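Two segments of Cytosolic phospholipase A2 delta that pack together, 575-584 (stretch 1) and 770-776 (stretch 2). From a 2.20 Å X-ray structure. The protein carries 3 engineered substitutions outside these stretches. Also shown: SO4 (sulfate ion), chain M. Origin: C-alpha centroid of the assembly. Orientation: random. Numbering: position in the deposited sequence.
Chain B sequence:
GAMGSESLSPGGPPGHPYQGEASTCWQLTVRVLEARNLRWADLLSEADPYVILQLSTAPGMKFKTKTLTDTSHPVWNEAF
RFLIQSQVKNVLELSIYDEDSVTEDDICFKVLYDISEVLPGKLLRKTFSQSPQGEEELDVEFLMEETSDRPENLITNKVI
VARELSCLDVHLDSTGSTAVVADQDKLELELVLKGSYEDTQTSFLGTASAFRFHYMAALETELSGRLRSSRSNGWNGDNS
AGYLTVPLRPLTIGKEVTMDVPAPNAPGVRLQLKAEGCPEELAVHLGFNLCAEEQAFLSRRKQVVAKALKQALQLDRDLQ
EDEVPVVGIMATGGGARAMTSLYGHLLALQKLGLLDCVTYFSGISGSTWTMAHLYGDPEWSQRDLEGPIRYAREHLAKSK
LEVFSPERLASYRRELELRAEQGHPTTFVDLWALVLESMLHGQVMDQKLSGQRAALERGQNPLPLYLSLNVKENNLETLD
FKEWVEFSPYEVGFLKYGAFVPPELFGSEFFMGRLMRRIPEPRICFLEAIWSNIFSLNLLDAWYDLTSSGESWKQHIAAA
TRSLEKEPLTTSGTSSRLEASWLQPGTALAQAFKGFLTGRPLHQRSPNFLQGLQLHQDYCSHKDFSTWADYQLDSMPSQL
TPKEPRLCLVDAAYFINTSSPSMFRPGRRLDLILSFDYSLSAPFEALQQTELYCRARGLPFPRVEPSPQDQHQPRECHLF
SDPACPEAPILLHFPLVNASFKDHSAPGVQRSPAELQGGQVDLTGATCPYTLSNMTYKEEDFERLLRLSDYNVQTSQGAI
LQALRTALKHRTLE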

# COMPACT_ATOMS: atom_id res chain seq x y z
N SER B 575 18.34 15.88 -20.16
CA SER B 575 17.09 15.71 -19.41
C SER B 575 16.88 16.86 -18.43
O SER B 575 17.82 17.32 -17.79
CB SER B 575 17.09 14.38 -18.65
OG SER B 575 15.92 14.25 -17.86
N SER B 576 15.63 17.30 -18.32
CA SER B 576 15.26 18.35 -17.38
C SER B 576 14.94 17.80 -15.98
O SER B 576 14.71 18.58 -15.06
CB SER B 576 14.04 19.11 -17.91
OG SER B 576 12.98 18.22 -18.23
N ARG B 577 14.97 16.47 -15.84
CA ARG B 577 14.46 15.79 -14.64
C ARG B 577 15.17 16.22 -13.35
O ARG B 577 14.52 16.69 -12.42
CB ARG B 577 14.58 14.27 -14.80
CG ARG B 577 13.93 13.46 -13.68
CD ARG B 577 13.94 11.97 -14.00
NE ARG B 577 15.31 11.45 -14.09
CZ ARG B 577 15.98 10.84 -13.10
NH1 ARG B 577 15.43 10.65 -11.90
NH2 ARG B 577 17.21 10.42 -13.32
N LEU B 578 16.49 16.06 -13.31
CA LEU B 578 17.27 16.38 -12.11
C LEU B 578 17.86 17.79 -12.16
O LEU B 578 19.06 17.97 -11.96
CB LEU B 578 18.39 15.35 -11.93
CG LEU B 578 17.95 13.89 -11.93
CD1 LEU B 578 19.17 13.00 -11.75
CD2 LEU B 578 16.92 13.62 -10.85
N GLU B 579 17.01 18.78 -12.42
CA GLU B 579 17.45 20.17 -12.43
C GLU B 579 16.41 21.10 -11.82
O GLU B 579 15.39 21.44 -12.43
CB GLU B 579 17.86 20.61 -13.84
CG GLU B 579 19.37 20.61 -14.04
CD GLU B 579 19.78 20.54 -15.50
OE1 GLU B 579 19.26 21.34 -16.30
OE2 GLU B 579 20.64 19.69 -15.83
N ALA B 580 16.69 21.48 -10.58
CA ALA B 580 15.96 22.49 -9.86
C ALA B 580 16.88 22.90 -8.71
O ALA B 580 17.75 22.12 -8.32
CB ALA B 580 14.65 21.93 -9.33
N SER B 581 16.69 24.09 -8.17
CA SER B 581 17.62 24.64 -7.19
C SER B 581 17.74 23.78 -5.94
O SER B 581 18.84 23.47 -5.51
CB SER B 581 17.20 26.04 -6.77
OG SER B 581 17.19 26.92 -7.88
N TRP B 582 16.60 23.43 -5.35
CA TRP B 582 16.57 22.67 -4.08
C TRP B 582 17.28 21.32 -4.16
O TRP B 582 17.79 20.82 -3.15
CB TRP B 582 15.11 22.45 -3.63
CG TRP B 582 14.39 21.36 -4.37
CD1 TRP B 582 13.72 21.48 -5.55
CD2 TRP B 582 14.27 19.98 -3.98
NE1 TRP B 582 13.20 20.27 -5.93
CE2 TRP B 582 13.51 19.34 -4.98
CE3 TRP B 582 14.72 19.24 -2.89
CZ2 TRP B 582 13.20 17.98 -4.92
CZ3 TRP B 582 14.41 17.88 -2.83
CH2 TRP B 582 13.66 17.27 -3.84
N LEU B 583 17.32 20.75 -5.35
CA LEU B 583 17.75 19.38 -5.57
C LEU B 583 19.27 19.21 -5.81
O LEU B 583 19.78 18.09 -5.78
CB LEU B 583 16.97 18.83 -6.77
CG LEU B 583 16.94 17.32 -7.00
CD1 LEU B 583 16.71 16.57 -5.70
CD2 LEU B 583 15.89 16.96 -8.03
N GLN B 584 19.99 20.32 -6.00
CA GLN B 584 21.39 20.25 -6.44
C GLN B 584 22.37 19.83 -5.34
O GLN B 584 22.16 20.12 -4.17
CB GLN B 584 21.82 21.60 -7.04
CG GLN B 584 21.11 22.00 -8.33
CD GLN B 584 21.36 21.05 -9.49
OE1 GLN B 584 22.44 20.46 -9.62
NE2 GLN B 584 20.36 20.89 -10.36
S SO4 M . 15.28 29.17 -5.28
O1 SO4 M . 14.75 30.43 -5.82
O2 SO4 M . 14.20 28.17 -5.17
O3 SO4 M . 16.34 28.65 -6.17
O4 SO4 M . 15.87 29.40 -3.94
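Stretch 2, residues 770-776: YTLSNMT

Stretch 2 has no regular helix or strand. It lies along stretch 1 as an irregular strip whose centre is a type I beta turn from Thr 771 to Asn 774, closed by Asn 774 N donating to Thr 771 O at 3.0 Å. The two stretches run in the same general sense: Ser 576 lies nearest Thr 771, with CA atoms 6.6 Å apart, and further along Ala 580 lies nearest Asn 774, with CA atoms 4.8 Å apart. Together they bury 403 Å², and Ser 773 gives up more of that area than any other residue.

At the start, Ser 575 stays out of reach of stretch 2 but accepts at OG from Arg 577 N at 3.1 Å. Ser 576 points toward the partner, with chi1 in p, and brings its OG to 3.1 Å from Thr 771 OG1. Beside this pair a water joins the two backbones: it donates to Ser 576 O at 2.8 Å and to Thr 771 OG1 at 2.6 Å, and accepts from Ser 773 N at 2.6 Å. The water thus serves a backbone carbonyl on one side and a turn amide on the other.

Arg 577 contributes its backbone rather than its side chain, whose CB points away. Its carbonyl O accepts from Ser 773 OG at 2.7 Å, a short hydrogen bond made with the serine in rotamer m. Leu 578 and Glu 579 also point away, so the chain touches stretch 2 only lightly here; the nearest approach is Glu 579 O to Thr 771 CG2 at 4.3 Å.

Contact tightens at Ala 580, in an extended conformation. Its methyl points toward the turn, with CB 3.2 Å from Ser 773 O and 3.6 Å from Asn 774 CA, and this small side chain accompanies the closest backbone approach of the register.

After Ala 580, residues 581 to 583 take helical angles without the regular bonds, and Trp 582 points toward stretch 2. Its NE1 donates to Ser 773 O at 3.0 Å with an angle of 159°, the carbonyl lying at the edge of the indole near its plane. Trp 582 CD1 also packs 3.7 Å from Met 775 CB, so one side chain supplies both a directed polar bond and apolar cover. Leu 583 CD2 closes on Ser 773 OG at 3.7 Å, while Gln 584 is out of reach.

The rule to read is economy: Ser 773 gives its hydroxyl to Arg 577, its carbonyl to Trp 582 and its amide to the water.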

# COMPACT_ATOMS: atom_id res chain seq x y z
N TYR B 770 7.88 24.34 -15.74
CA TYR B 770 6.93 23.41 -15.13
C TYR B 770 7.46 21.98 -15.12
O TYR B 770 6.69 21.02 -15.06
CB TYR B 770 5.61 23.48 -15.89
CG TYR B 770 5.07 24.89 -16.02
CD1 TYR B 770 4.80 25.65 -14.89
CD2 TYR B 770 4.83 25.45 -17.27
CE1 TYR B 770 4.30 26.94 -15.00
CE2 TYR B 770 4.33 26.74 -17.39
CZ TYR B 770 4.07 27.48 -16.26
OH TYR B 770 3.57 28.75 -16.37
N THR B 771 8.78 21.83 -15.19
CA THR B 771 9.40 20.51 -15.19
C THR B 771 9.25 19.84 -13.81
O THR B 771 9.15 20.52 -12.79
CB THR B 771 10.89 20.60 -15.62
OG1 THR B 771 11.43 19.28 -15.75
CG2 THR B 771 11.74 21.39 -14.63
N LEU B 772 9.23 18.51 -13.82
CA LEU B 772 8.90 17.69 -12.64
C LEU B 772 9.54 18.17 -11.34
O LEU B 772 8.85 18.40 -10.35
CB LEU B 772 9.30 16.23 -12.87
CG LEU B 772 8.92 15.22 -11.79
CD1 LEU B 772 7.41 15.16 -11.59
CD2 LEU B 772 9.46 13.85 -12.17
N SER B 773 10.85 18.34 -11.35
CA SER B 773 11.55 18.63 -10.12
C SER B 773 11.56 20.09 -9.72
O SER B 773 11.96 20.39 -8.61
CB SER B 773 12.97 18.09 -10.16
OG SER B 773 12.95 16.67 -10.20
N ASN B 774 11.14 21.01 -10.59
CA ASN B 774 11.15 22.42 -10.23
C ASN B 774 10.13 22.70 -9.14
O ASN B 774 8.96 22.38 -9.28
CB ASN B 774 10.88 23.32 -11.44
CG ASN B 774 11.04 24.80 -11.13
OD1 ASN B 774 11.63 25.17 -10.11
ND2 ASN B 774 10.53 25.65 -12.00
N MET B 775 10.61 23.30 -8.06
CA MET B 775 9.78 23.63 -6.91
C MET B 775 9.76 25.14 -6.64
O MET B 775 9.32 25.58 -5.58
CB MET B 775 10.30 22.88 -5.67
CG MET B 775 9.95 21.39 -5.63
SD MET B 775 8.18 21.02 -5.46
CE MET B 775 7.66 22.24 -4.26
N THR B 776 10.23 25.93 -7.61
CA THR B 776 10.20 27.39 -7.51
C THR B 776 9.56 27.97 -8.76
O THR B 776 10.13 27.92 -9.84
CB THR B 776 11.61 27.97 -7.34
OG1 THR B 776 12.31 27.24 -6.33
CG2 THR B 776 11.54 29.45 -6.95
O HOH W 1 12.40 18.61 -13.41